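Local coordinates for protein uroporphyrinogen-III C-methyltransferase (Pseudomonas denitrificans, PDB 1S4D) that transfers two methyl groups from S-adenosyl-L-methionine to C-2 and C-7 of uroporphyrinogen III, making precorrin-2 for the cobalamin and siroheme pathways, at residues 18-23 with 32-37; 25-30 with 51-56; 45-50 with 95-100; 101-106 with 123-128; 204-209 with 245-250. All coordinates share one frame; numbering follows the deposited sequence.

Interaction 1: 18-23 with 32-37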
# COMPACT_ATOMS: atom_id res chain seq x y z
N TRP B 18 11.58 14.87 4.72
CA TRP B 18 11.00 13.70 4.09
C TRP B 18 9.93 13.08 5.01
O TRP B 18 10.19 12.81 6.20
CB TRP B 18 12.08 12.68 3.76
CG TRP B 18 13.04 13.12 2.70
CD1 TRP B 18 13.27 14.41 2.27
CD2 TRP B 18 13.87 12.28 1.90
NE1 TRP B 18 14.21 14.41 1.27
CE2 TRP B 18 14.60 13.12 1.02
CE3 TRP B 18 14.08 10.90 1.83
CZ2 TRP B 18 15.52 12.63 0.09
CZ3 TRP B 18 15.00 10.41 0.92
CH2 TRP B 18 15.71 11.28 0.06
N LEU B 19 8.73 12.88 4.47
CA LEU B 19 7.70 12.06 5.10
C LEU B 19 7.91 10.64 4.56
O LEU B 19 7.71 10.38 3.38
CB LEU B 19 6.32 12.59 4.75
CG LEU B 19 5.90 13.94 5.38
CD1 LEU B 19 6.81 15.03 4.97
CD2 LEU B 19 4.52 14.35 4.96
N VAL B 20 8.34 9.74 5.44
CA VAL B 20 8.81 8.40 5.08
C VAL B 20 7.98 7.34 5.80
O VAL B 20 7.81 7.40 7.06
CB VAL B 20 10.29 8.21 5.49
CG1 VAL B 20 10.77 6.83 5.14
CG2 VAL B 20 11.18 9.26 4.84
N GLY B 21 7.48 6.37 5.03
CA GLY B 21 6.77 5.24 5.59
C GLY B 21 7.79 4.28 6.17
O GLY B 21 8.77 3.96 5.51
N ALA B 22 7.57 3.83 7.40
CA ALA B 22 8.40 2.77 8.00
C ALA B 22 7.86 1.39 7.67
O ALA B 22 8.46 0.38 8.01
CB ALA B 22 8.47 2.95 9.52
N GLY B 23 6.70 1.33 7.03
CA GLY B 23 5.98 0.06 6.90
C GLY B 23 5.39 -0.33 8.25
O GLY B 23 5.48 0.43 9.23
N LEU B 32 14.44 1.11 -0.12
CA LEU B 32 15.81 1.63 -0.27
C LEU B 32 15.88 3.13 0.10
O LEU B 32 16.73 3.56 0.90
CB LEU B 32 16.34 1.38 -1.68
CG LEU B 32 16.96 0.01 -2.03
CD1 LEU B 32 16.35 -1.14 -1.25
CD2 LEU B 32 16.93 -0.34 -3.55
N HIS B 33 14.93 3.90 -0.44
CA HIS B 33 14.76 5.32 -0.14
C HIS B 33 14.63 5.63 1.37
O HIS B 33 15.25 6.57 1.87
CB HIS B 33 13.48 5.80 -0.81
CG HIS B 33 13.65 6.25 -2.23
ND1 HIS B 33 14.78 6.88 -2.69
CD2 HIS B 33 12.79 6.19 -3.27
CE1 HIS B 33 14.61 7.19 -3.97
NE2 HIS B 33 13.41 6.77 -4.34
N ALA B 34 13.81 4.85 2.08
CA ALA B 34 13.63 5.01 3.51
C ALA B 34 14.93 4.72 4.25
O ALA B 34 15.37 5.54 5.07
CB ALA B 34 12.50 4.12 4.01
N ALA B 35 15.55 3.58 3.95
CA ALA B 35 16.85 3.19 4.53
C ALA B 35 17.92 4.25 4.23
O ALA B 35 18.70 4.64 5.09
CB ALA B 35 17.28 1.84 4.00
N ASN B 36 17.93 4.73 2.99
CA ASN B 36 18.77 5.87 2.65
C ASN B 36 18.46 7.14 3.48
O ASN B 36 19.38 7.75 4.00
CB ASN B 36 18.76 6.13 1.14
CG ASN B 36 19.95 6.95 0.71
OD1 ASN B 36 21.07 6.73 1.18
ND2 ASN B 36 19.72 7.91 -0.16
N ALA B 37 17.19 7.52 3.63
CA ALA B 37 16.84 8.65 4.51
C ALA B 37 17.39 8.46 5.93
O ALA B 37 18.14 9.29 6.44
CB ALA B 37 15.34 8.86 4.56

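Interaction 2: 25-30 with 51-56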
# COMPACT_ATOMS: atom_id res chain seq x y z
N GLY B 25 6.21 -2.85 10.43
CA GLY B 25 7.04 -3.33 11.52
C GLY B 25 8.35 -3.89 11.04
O GLY B 25 9.39 -3.32 11.28
N ASP B 26 8.29 -5.03 10.38
CA ASP B 26 9.47 -5.69 9.84
C ASP B 26 10.46 -4.71 9.16
O ASP B 26 10.15 -4.13 8.14
CB ASP B 26 8.99 -6.77 8.88
CG ASP B 26 10.11 -7.60 8.30
OD1 ASP B 26 11.29 -7.29 8.57
OD2 ASP B 26 9.90 -8.58 7.55
N PRO B 27 11.67 -4.58 9.68
CA PRO B 27 12.66 -3.67 9.06
C PRO B 27 12.99 -4.05 7.61
O PRO B 27 13.40 -3.16 6.88
CB PRO B 27 13.92 -3.83 9.92
CG PRO B 27 13.46 -4.51 11.14
CD PRO B 27 12.24 -5.32 10.83
N GLY B 28 12.81 -5.31 7.20
CA GLY B 28 13.02 -5.69 5.81
C GLY B 28 12.11 -5.01 4.79
O GLY B 28 12.39 -5.06 3.59
N LEU B 29 11.02 -4.40 5.27
CA LEU B 29 9.96 -3.80 4.45
C LEU B 29 10.20 -2.32 4.25
O LEU B 29 9.45 -1.66 3.54
CB LEU B 29 8.60 -3.98 5.12
CG LEU B 29 7.67 -5.16 4.84
CD1 LEU B 29 8.34 -6.27 4.05
CD2 LEU B 29 7.09 -5.71 6.11
N LEU B 30 11.21 -1.77 4.91
CA LEU B 30 11.71 -0.46 4.55
C LEU B 30 12.05 -0.46 3.06
O LEU B 30 12.49 -1.48 2.52
CB LEU B 30 12.99 -0.18 5.34
CG LEU B 30 13.00 0.62 6.63
CD1 LEU B 30 11.60 0.89 7.19
CD2 LEU B 30 13.89 -0.05 7.66
N ASN B 51 9.19 1.15 15.85
CA ASN B 51 9.75 -0.17 16.05
C ASN B 51 11.27 -0.13 16.04
O ASN B 51 11.87 -0.29 14.97
CB ASN B 51 9.30 -1.04 14.87
CG ASN B 51 8.75 -2.36 15.30
OD1 ASN B 51 9.44 -3.38 15.23
ND2 ASN B 51 7.50 -2.37 15.75
N GLU B 52 11.88 0.06 17.20
CA GLU B 52 13.35 0.12 17.29
C GLU B 52 14.02 -0.20 15.96
O GLU B 52 14.41 0.70 15.24
CB GLU B 52 13.90 -0.80 18.40
CG GLU B 52 15.42 -0.71 18.61
CD GLU B 52 15.97 -1.79 19.54
OE1 GLU B 52 15.29 -2.15 20.53
OE2 GLU B 52 17.11 -2.28 19.31
N ASP B 53 14.07 -1.48 15.61
CA ASP B 53 14.95 -2.00 14.55
C ASP B 53 15.24 -1.00 13.42
O ASP B 53 16.41 -0.74 13.11
CB ASP B 53 14.42 -3.33 14.00
CG ASP B 53 13.62 -4.14 15.03
OD1 ASP B 53 14.26 -4.92 15.82
OD2 ASP B 53 12.35 -4.06 15.12
N CYS B 54 14.22 -0.40 12.82
CA CYS B 54 14.37 0.70 11.87
C CYS B 54 15.35 1.78 12.33
O CYS B 54 16.26 2.15 11.59
CB CYS B 54 13.02 1.36 11.63
SG CYS B 54 11.83 0.20 10.93
N LEU B 55 15.14 2.26 13.55
CA LEU B 55 15.88 3.39 14.11
C LEU B 55 17.37 3.14 14.24
O LEU B 55 18.15 4.08 14.23
CB LEU B 55 15.29 3.81 15.46
CG LEU B 55 13.83 4.29 15.43
CD1 LEU B 55 13.27 4.61 16.84
CD2 LEU B 55 13.68 5.48 14.50
N LYS B 56 17.75 1.87 14.33
CA LYS B 56 19.15 1.44 14.40
C LYS B 56 19.97 1.81 13.16
O LYS B 56 21.19 1.74 13.19
CB LYS B 56 19.23 -0.08 14.65
CG LYS B 56 19.96 -0.51 15.93
CD LYS B 56 21.44 -0.84 15.67
CE LYS B 56 21.80 -2.27 16.07
NZ LYS B 56 22.95 -2.31 17.01

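Interaction 3: 45-50 with 95-100. With SAH (S-adenosyl-L-homocysteine), chain Q.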
# COMPACT_ATOMS: atom_id res chain seq x y z
N VAL B 45 11.89 12.17 13.55
CA VAL B 45 10.68 12.35 14.33
C VAL B 45 9.79 11.19 13.96
O VAL B 45 9.35 11.06 12.80
CB VAL B 45 10.04 13.70 14.01
CG1 VAL B 45 8.77 13.93 14.83
CG2 VAL B 45 11.03 14.81 14.28
N HIS B 46 9.55 10.32 14.93
CA HIS B 46 8.88 9.06 14.65
C HIS B 46 7.63 8.78 15.51
O HIS B 46 7.44 9.39 16.55
CB HIS B 46 9.88 7.92 14.79
CG HIS B 46 10.31 7.68 16.20
ND1 HIS B 46 11.52 8.12 16.69
CD2 HIS B 46 9.69 7.07 17.23
CE1 HIS B 46 11.62 7.79 17.96
NE2 HIS B 46 10.52 7.15 18.32
N ASP B 47 6.80 7.86 15.04
CA ASP B 47 5.60 7.39 15.73
C ASP B 47 5.91 6.42 16.87
O ASP B 47 6.98 5.84 16.92
CB ASP B 47 4.73 6.64 14.73
CG ASP B 47 4.07 7.55 13.73
OD1 ASP B 47 3.59 7.04 12.68
OD2 ASP B 47 3.97 8.79 13.92
N ALA B 48 4.95 6.23 17.78
CA ALA B 48 5.02 5.10 18.72
C ALA B 48 4.81 3.86 17.88
O ALA B 48 5.49 2.85 18.08
CB ALA B 48 3.95 5.19 19.80
N LEU B 49 3.89 3.98 16.92
CA LEU B 49 3.63 2.93 15.93
C LEU B 49 4.89 2.71 15.08
O LEU B 49 4.83 2.32 13.90
CB LEU B 49 2.34 3.20 15.11
CG LEU B 49 1.14 2.28 15.46
CD1 LEU B 49 -0.25 2.75 15.00
CD2 LEU B 49 1.40 0.92 14.89
N VAL B 50 6.03 2.96 15.73
CA VAL B 50 7.34 2.57 15.22
C VAL B 50 7.91 1.44 16.08
O VAL B 50 7.18 0.85 16.91
CB VAL B 50 8.29 3.81 15.00
CG1 VAL B 50 9.76 3.54 15.37
CG2 VAL B 50 8.15 4.33 13.55
N VAL B 95 15.70 16.58 7.88
CA VAL B 95 14.60 16.12 8.74
C VAL B 95 13.85 14.94 8.13
O VAL B 95 13.36 15.01 6.99
CB VAL B 95 13.58 17.26 9.03
CG1 VAL B 95 12.59 16.84 10.07
CG2 VAL B 95 14.29 18.51 9.47
N LEU B 96 13.77 13.86 8.91
CA LEU B 96 13.05 12.65 8.56
C LEU B 96 11.85 12.52 9.47
O LEU B 96 12.01 12.41 10.71
CB LEU B 96 13.96 11.44 8.81
CG LEU B 96 13.97 10.23 7.88
CD1 LEU B 96 14.70 9.17 8.58
CD2 LEU B 96 12.61 9.72 7.58
N ARG B 97 10.64 12.55 8.90
CA ARG B 97 9.43 12.27 9.69
C ARG B 97 9.10 10.84 9.33
O ARG B 97 8.75 10.58 8.19
CB ARG B 97 8.27 13.23 9.37
CG ARG B 97 6.87 12.78 9.81
CD ARG B 97 6.36 13.34 11.16
NE ARG B 97 6.35 12.26 12.15
CZ ARG B 97 5.27 11.77 12.77
NH1 ARG B 97 4.05 12.26 12.59
NH2 ARG B 97 5.44 10.76 13.61
N LEU B 98 9.30 9.92 10.29
CA LEU B 98 9.17 8.49 10.06
C LEU B 98 7.76 8.06 10.44
O LEU B 98 7.42 8.04 11.61
CB LEU B 98 10.13 7.70 10.94
CG LEU B 98 11.02 6.52 10.49
CD1 LEU B 98 11.29 5.52 11.62
CD2 LEU B 98 10.50 5.79 9.29
N LYS B 99 6.93 7.70 9.48
CA LYS B 99 5.59 7.35 9.88
C LYS B 99 5.36 5.87 9.72
O LYS B 99 5.96 5.22 8.82
CB LYS B 99 4.61 8.18 9.07
CG LYS B 99 5.05 9.65 9.00
CD LYS B 99 4.29 10.41 7.96
CE LYS B 99 2.80 10.29 8.22
NZ LYS B 99 2.48 11.00 9.47
N GLY B 100 4.53 5.31 10.60
CA GLY B 100 4.09 3.93 10.47
C GLY B 100 3.42 3.68 9.13
O GLY B 100 2.63 4.48 8.67
N SAH Q . -0.31 4.95 7.68
CA SAH Q . -0.50 3.70 8.39
CB SAH Q . -1.77 3.76 9.22
CG SAH Q . -1.59 4.45 10.56
SD SAH Q . -3.12 4.87 11.43
C SAH Q . -0.47 2.50 7.44
O SAH Q . -0.34 2.64 6.22
OXT SAH Q . -0.56 1.34 7.82
C5' SAH Q . -2.86 3.49 12.60
C4' SAH Q . -3.60 2.18 12.31
O4' SAH Q . -2.91 1.39 11.36
C3' SAH Q . -3.74 1.21 13.49
O3' SAH Q . -4.71 1.55 14.44
C2' SAH Q . -4.00 -0.12 12.81
O2' SAH Q . -5.33 -0.29 12.36
C1' SAH Q . -3.10 0.01 11.59
N9 SAH Q . -1.78 -0.64 11.76
C8 SAH Q . -0.59 0.02 11.70
N7 SAH Q . 0.40 -0.86 11.86
C5 SAH Q . -0.12 -2.08 12.04
C6 SAH Q . 0.47 -3.33 12.25
N6 SAH Q . 1.79 -3.46 12.30
N1 SAH Q . -0.33 -4.44 12.40
C2 SAH Q . -1.70 -4.30 12.33
N3 SAH Q . -2.28 -3.06 12.12
C4 SAH Q . -1.50 -1.96 11.98

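Interaction 4: 101-106 with 123-128. With SAH (S-adenosyl-L-homocysteine), chain Q.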
# COMPACT_ATOMS: atom_id res chain seq x y z
N GLY B 101 3.77 2.57 8.49
CA GLY B 101 3.13 2.16 7.25
C GLY B 101 3.45 3.04 6.06
O GLY B 101 4.62 3.18 5.68
N ASP B 102 2.40 3.61 5.47
CA ASP B 102 2.51 4.60 4.40
C ASP B 102 2.04 5.97 4.91
O ASP B 102 1.00 6.08 5.55
CB ASP B 102 1.65 4.20 3.21
CG ASP B 102 1.81 5.15 2.06
OD1 ASP B 102 0.91 5.99 1.82
OD2 ASP B 102 2.84 5.14 1.35
N PRO B 103 2.78 7.02 4.59
CA PRO B 103 2.42 8.38 5.02
C PRO B 103 1.00 8.81 4.59
O PRO B 103 0.39 9.63 5.29
CB PRO B 103 3.43 9.27 4.30
CG PRO B 103 4.55 8.36 3.86
CD PRO B 103 4.01 6.97 3.78
N PHE B 104 0.48 8.27 3.49
CA PHE B 104 -0.78 8.78 2.94
C PHE B 104 -2.00 7.88 3.20
O PHE B 104 -3.12 8.20 2.76
CB PHE B 104 -0.65 9.10 1.45
CG PHE B 104 0.12 10.38 1.13
CD1 PHE B 104 0.50 10.65 -0.18
CD2 PHE B 104 0.46 11.30 2.14
CE1 PHE B 104 1.20 11.81 -0.49
CE2 PHE B 104 1.16 12.49 1.83
CZ PHE B 104 1.52 12.74 0.52
N VAL B 105 -1.80 6.78 3.92
CA VAL B 105 -2.93 5.91 4.25
C VAL B 105 -3.35 6.14 5.72
O VAL B 105 -2.70 5.66 6.62
CB VAL B 105 -2.62 4.43 3.92
CG1 VAL B 105 -3.82 3.50 4.18
CG2 VAL B 105 -2.15 4.31 2.47
N PHE B 106 -4.41 6.92 5.93
CA PHE B 106 -4.86 7.29 7.27
C PHE B 106 -3.70 7.61 8.20
O PHE B 106 -3.75 7.31 9.37
CB PHE B 106 -5.78 6.20 7.90
CG PHE B 106 -6.90 5.76 6.99
CD1 PHE B 106 -6.89 4.49 6.41
CD2 PHE B 106 -7.92 6.65 6.65
CE1 PHE B 106 -7.91 4.10 5.51
CE2 PHE B 106 -8.95 6.27 5.77
CZ PHE B 106 -8.95 4.99 5.20
N PHE B 123 9.82 19.28 0.61
CA PHE B 123 9.64 17.93 1.14
C PHE B 123 9.61 16.94 0.02
O PHE B 123 9.36 17.29 -1.13
CB PHE B 123 8.33 17.82 1.93
CG PHE B 123 7.11 18.00 1.09
CD1 PHE B 123 6.41 16.91 0.62
CD2 PHE B 123 6.65 19.27 0.77
CE1 PHE B 123 5.29 17.07 -0.17
CE2 PHE B 123 5.53 19.45 -0.02
CZ PHE B 123 4.85 18.35 -0.50
N ARG B 124 9.85 15.68 0.38
CA ARG B 124 9.66 14.55 -0.51
C ARG B 124 8.70 13.59 0.22
O ARG B 124 8.67 13.59 1.46
CB ARG B 124 11.01 13.85 -0.74
CG ARG B 124 10.88 12.42 -1.26
CD ARG B 124 12.19 11.76 -1.63
NE ARG B 124 12.83 12.42 -2.77
CZ ARG B 124 13.00 11.89 -3.97
NH1 ARG B 124 12.58 10.66 -4.24
NH2 ARG B 124 13.62 12.60 -4.91
N ILE B 125 7.92 12.80 -0.53
CA ILE B 125 7.19 11.66 0.05
C ILE B 125 7.84 10.34 -0.34
O ILE B 125 8.16 10.10 -1.50
CB ILE B 125 5.71 11.66 -0.41
CG1 ILE B 125 5.01 12.98 -0.06
CG2 ILE B 125 4.94 10.45 0.19
CD1 ILE B 125 4.81 13.23 1.43
N VAL B 126 8.02 9.49 0.65
CA VAL B 126 8.55 8.18 0.42
C VAL B 126 7.51 7.18 0.88
O VAL B 126 7.32 6.96 2.07
CB VAL B 126 9.84 7.96 1.20
CG1 VAL B 126 10.34 6.50 1.04
CG2 VAL B 126 10.88 8.96 0.76
N PRO B 127 6.80 6.62 -0.08
CA PRO B 127 5.87 5.52 0.16
C PRO B 127 6.40 4.44 1.07
O PRO B 127 7.59 4.19 1.09
CB PRO B 127 5.70 4.96 -1.24
CG PRO B 127 5.64 6.19 -2.03
CD PRO B 127 6.77 7.04 -1.50
N GLY B 128 5.51 3.81 1.82
CA GLY B 128 5.85 2.63 2.60
C GLY B 128 4.81 1.53 2.46
O GLY B 128 3.74 1.74 1.93
N SAH Q . -0.31 4.95 7.68
CA SAH Q . -0.50 3.70 8.39
CB SAH Q . -1.77 3.76 9.22
CG SAH Q . -1.59 4.45 10.56
SD SAH Q . -3.12 4.87 11.43
C SAH Q . -0.47 2.50 7.44
O SAH Q . -0.34 2.64 6.22
OXT SAH Q . -0.56 1.34 7.82
C5' SAH Q . -2.86 3.49 12.60
C4' SAH Q . -3.60 2.18 12.31
O4' SAH Q . -2.91 1.39 11.36
C3' SAH Q . -3.74 1.21 13.49
O3' SAH Q . -4.71 1.55 14.44
C2' SAH Q . -4.00 -0.12 12.81
O2' SAH Q . -5.33 -0.29 12.36
C1' SAH Q . -3.10 0.01 11.59
N9 SAH Q . -1.78 -0.64 11.76
C8 SAH Q . -0.59 0.02 11.70
N7 SAH Q . 0.40 -0.86 11.86
C5 SAH Q . -0.12 -2.08 12.04
C6 SAH Q . 0.47 -3.33 12.25
N6 SAH Q . 1.79 -3.46 12.30
N1 SAH Q . -0.33 -4.44 12.40
C2 SAH Q . -1.70 -4.30 12.33
N3 SAH Q . -2.28 -3.06 12.12
C4 SAH Q . -1.50 -1.96 11.98

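Interaction 5: 204-209 with 245-250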
# COMPACT_ATOMS: atom_id res chain seq x y z
N ASP B 204 -22.55 -14.40 9.39
CA ASP B 204 -21.50 -15.41 9.36
C ASP B 204 -20.34 -15.11 8.43
O ASP B 204 -19.45 -15.93 8.32
CB ASP B 204 -22.09 -16.74 8.93
CG ASP B 204 -23.16 -17.22 9.87
OD1 ASP B 204 -23.92 -18.15 9.52
OD2 ASP B 204 -23.31 -16.69 11.00
N GLU B 205 -20.33 -13.99 7.73
CA GLU B 205 -19.22 -13.78 6.81
C GLU B 205 -17.90 -13.76 7.59
O GLU B 205 -17.83 -13.13 8.65
CB GLU B 205 -19.41 -12.50 6.03
CG GLU B 205 -18.20 -12.05 5.26
CD GLU B 205 -18.55 -10.97 4.27
OE1 GLU B 205 -17.99 -10.99 3.16
OE2 GLU B 205 -19.39 -10.10 4.60
N PRO B 206 -16.87 -14.47 7.07
CA PRO B 206 -15.58 -14.57 7.75
C PRO B 206 -14.90 -13.21 7.89
O PRO B 206 -15.02 -12.34 7.04
CB PRO B 206 -14.74 -15.46 6.81
CG PRO B 206 -15.73 -16.13 5.90
CD PRO B 206 -16.89 -15.22 5.80
N VAL B 207 -14.19 -13.08 9.00
CA VAL B 207 -13.52 -11.86 9.43
C VAL B 207 -12.19 -12.32 10.07
O VAL B 207 -12.13 -13.36 10.73
CB VAL B 207 -14.41 -11.13 10.48
CG1 VAL B 207 -13.65 -10.12 11.31
CG2 VAL B 207 -15.60 -10.47 9.81
N ALA B 208 -11.11 -11.57 9.85
CA ALA B 208 -9.86 -11.82 10.57
C ALA B 208 -9.37 -10.53 11.19
O ALA B 208 -9.59 -9.45 10.63
CB ALA B 208 -8.80 -12.41 9.65
N PHE B 209 -8.75 -10.64 12.36
CA PHE B 209 -8.09 -9.53 13.03
C PHE B 209 -6.63 -9.87 12.94
O PHE B 209 -6.24 -11.01 13.25
CB PHE B 209 -8.49 -9.46 14.51
CG PHE B 209 -9.87 -8.92 14.76
CD1 PHE B 209 -10.04 -7.62 15.22
CD2 PHE B 209 -11.00 -9.71 14.53
CE1 PHE B 209 -11.31 -7.10 15.43
CE2 PHE B 209 -12.29 -9.21 14.73
CZ PHE B 209 -12.45 -7.90 15.19
N VAL B 245 -12.61 -8.16 6.24
CA VAL B 245 -13.89 -8.83 6.09
C VAL B 245 -13.95 -9.45 4.69
O VAL B 245 -13.58 -8.81 3.67
CB VAL B 245 -15.03 -7.81 6.29
CG1 VAL B 245 -16.39 -8.48 6.17
CG2 VAL B 245 -14.90 -7.12 7.67
N GLY B 246 -14.39 -10.72 4.64
CA GLY B 246 -14.65 -11.38 3.37
C GLY B 246 -13.87 -12.63 3.03
O GLY B 246 -12.99 -13.09 3.77
N GLU B 247 -14.17 -13.18 1.87
CA GLU B 247 -13.79 -14.57 1.58
C GLU B 247 -12.30 -14.79 1.54
O GLU B 247 -11.84 -15.90 1.80
CB GLU B 247 -14.49 -15.07 0.31
CG GLU B 247 -16.01 -15.23 0.46
CD GLU B 247 -16.42 -16.21 1.55
OE1 GLU B 247 -17.36 -15.87 2.31
OE2 GLU B 247 -15.82 -17.32 1.65
N VAL B 248 -11.54 -13.74 1.22
CA VAL B 248 -10.08 -13.82 1.26
C VAL B 248 -9.55 -14.31 2.61
O VAL B 248 -8.46 -14.89 2.67
CB VAL B 248 -9.36 -12.49 0.92
CG1 VAL B 248 -9.44 -12.18 -0.58
CG2 VAL B 248 -9.87 -11.33 1.79
N VAL B 249 -10.31 -14.08 3.69
CA VAL B 249 -9.92 -14.58 5.01
C VAL B 249 -9.77 -16.11 5.00
O VAL B 249 -8.97 -16.66 5.75
CB VAL B 249 -10.92 -14.14 6.11
CG1 VAL B 249 -10.68 -14.88 7.44
CG2 VAL B 249 -10.88 -12.64 6.31
N ARG B 250 -10.51 -16.78 4.14
CA ARG B 250 -10.45 -18.24 4.06
C ARG B 250 -9.14 -18.74 3.51
O ARG B 250 -8.78 -19.87 3.75
CB ARG B 250 -11.58 -18.79 3.20
CG ARG B 250 -12.96 -18.66 3.82
CD ARG B 250 -13.97 -19.61 3.22
NE ARG B 250 -15.32 -19.17 3.53
CZ ARG B 250 -15.99 -19.52 4.62
NH1 ARG B 250 -17.21 -19.05 4.82
NH2 ARG B 250 -15.44 -20.32 5.51

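Interaction 1: 18-23 with 32-37
The first strand of the N-terminal parallel sheet, 16-21, meets the helix that follows it, 32-40, packed on one side, with Trp18 and Val20 against Ala34 and Ala37. The axes of strand 18-21 and helix 32-37 approach to 8.6 Å, their directions 124° apart, a spacing consistent with the small alanines that meet the strand. Val20 gives one methyl to each. Its CG1, anti to the backbone N (chi1 179°), lies 3.4 Å from Ala34 CB, while CG2 comes within 4.2 Å of Ala37 CB. Trp18 brings the six-membered part of its indole to the helix, CE3 3.6 Å from Ala37 CB. The carbonyl O of His33 sits in plane at the ring edge, 4.0 Å from CZ3. Arg124 adds a cation-pi contact to this indole, and His33 NE2 hydrogen-bonds Asp26 OD2 of the second subunit. Strand 94-99 adds Leu96 against Val20 and Ala37, and on the other neighbouring strand, 123-126, Val126 packs on both Trp18 and His33.

Interaction 2: 25-30 with 51-56
The Pro27 ring crosses the Asp53 side chain obliquely and meets its CB, not the face of the carboxylate. Pro27 CG touches Asp53 CB at 3.2 Å, and the distance from Pro27 CG to the carboxylate carbon Asp53 CG is 3.9 Å, so it is ring methylene and acid stem that meet. The Asn51 side chain points toward Gly25 and packs loosely on it. The third flat group, the carboxylate of Asp26, works within its own segment. Its OD1 accepts the N-H of Gly28 at 2.8 Å from above the carboxylate plane, 55° out of it, which makes an Asx turn. That turn starts the short 3-10 segment 27-29, part of a Gly-Pro-Gly-Asp loop recurrent in this family, which follows strand 16-21 and reaches the S-adenosyl-L-homocysteine pocket at the adjoining Pro24. Asp26 OD2 is taken by Tyr138 OH, and also pairs with His33 of the second subunit across the dimer. Farther along the loop the contact turns apolar and buried. Cys54 SG, anti to its own carbonyl carbon (chi1 -61°), faces both methyls of Leu30, CD1 at 3.8 Å and CD2 at 3.9 Å. Leu32 of the second subunit packs on Leu30 as well.

Interaction 3: 45-50 with 95-100
Asp47 and Arg97 meet at about a right angle, carboxylate and guanidinium planes 82° apart, in a salt bridge whose modelled length, 2.5 Å from Asp47 OD2 to Arg97 NH2, is doubtfully short. Bends at chi2 and chi3 swing the guanidinium across to the neighbouring strand, where NE makes a weak hydrogen bond to Val45 O (3.3 Å). Lys99 CG lies over one guanidinium face; Glu112 pairs with Arg97 NH1 and Lys99 NZ, and Lys99 NZ also bonds Gly107 O. Asp47 OD1 accepts Gly100 N at 2.9 Å, almost straight (174°). An alanine at Asp47 would probably leave Arg97 NH2 without this mate and Gly100 N without its acceptor, freeing the turn to shift. Val50 and Leu98 also cross at about a right angle, Val50 CG2 3.9 Å from Leu98 CD1. Val45 and His46 pair in parallel with Arg97 and Leu98, and both segments run on: Leu49 CD1 reaches C5' of S-adenosyl-L-homocysteine and Gly100 O weakly accepts its amino N, an S-adenosyl-ligand site at the C-terminal ends of parallel strands.

Interaction 4: 101-106 with 123-128
Asp102 holds its CG anti to the backbone N (chi1 -176°), which carries the carboxylate across to Gly128, while Phe104, with CG anti to the carbonyl carbon (chi1 -75°), sends its ring toward Ile125. OD2 of Asp102 uses its anti lone pair to accept Gly128 N at 3.0 Å, and a glycerol, probably from the crystallisation liquor, also bonds to it. OD1 takes the N-H of Phe104 at 2.9 Å, from above the carboxylate plane, closing an Asx turn within the type I turn Asp102-Val105. Both acid oxygens fix backbone. Phe104 and Ile125 meet tip to tip: Phe104 CZ is 3.4 Å from Ile125 CD1, and Ile125 CG2 lies 4.0 Å over one face of the Phe104 ring, toward its rim. Pro103 CG rests on Val126 O at 3.6 Å. The second subunit packs against this loop, its Thr144 hydroxyl bonding with Phe104 O and Phe106 N. The loop offers Asp102 N to O of S-adenosyl-L-homocysteine (3.0 Å), and Asp102 O and Val105 O to its amino N (2.7 Å each). Gly101 leaves room for the ligand carboxylate. This Gly-Gly-Asp-Pro loop after strand 94-99 binds the S-adenosyl ligand and is characteristic of tetrapyrrole methylases.

Interaction 5: 204-209 with 245-250
Val207 and Val245 form an antiparallel non-hydrogen-bonded pair, CA atoms 4.5 Å apart, and Gly246 N then bonds to Pro206 O at 3.0 Å as the chain leaves strand 241-245. The two valines lie side by side, CG2 to CG2 at 4.0 Å. Val249, on the following 3-10 turn, sets CG1 3.8 Å from Ala208 CB. Glu205 runs out extended and crosses Val245 at about a right angle, Glu205 OE2 3.8 Å from Val245 CG1; OE1 passes Gly246 CA at 3.4 Å and is paired with Arg201. An alanine in place of Glu205 would probably leave Arg201 without this charge and uncover Val245 CG1. Pro206 CG sits 3.4 Å above one face of the Arg250 guanidinium, near its rim. In that guanidinium's plane, NE bonds Glu247 OE2 at 2.7 Å on the syn side, which probably limits the group's rotation. With each glutamate matched to an arginine, repulsion between the two carboxylates is probably eased at the edge of an otherwise apolar contact.

How the interactions relate
Interactions 1, 3 and 4 share the N-terminal parallel sheet: Val20 O meets Lys99 N at 2.6 Å, and Leu19 O meets Val126 N at 2.9 Å, both probable hydrogen bonds. Interaction 2 packs beside them, Leu30 CD1 3.3 Å from Ala22 O and Leu55 CD2 3.7 Å from Leu98 CD1. Interaction 3 runs directly into interaction 4 at Gly100-Gly101, and both touch S-adenosyl-L-homocysteine; Gly23 O, 2.8 Å from Gly101 N, ties in the loop of interaction 1. Interactions 1, 2 and 4 also reach the second subunit. Interaction 5 belongs to the other sheet, its centre about 28 to 32 Å from the other centres, with the ligand lying between.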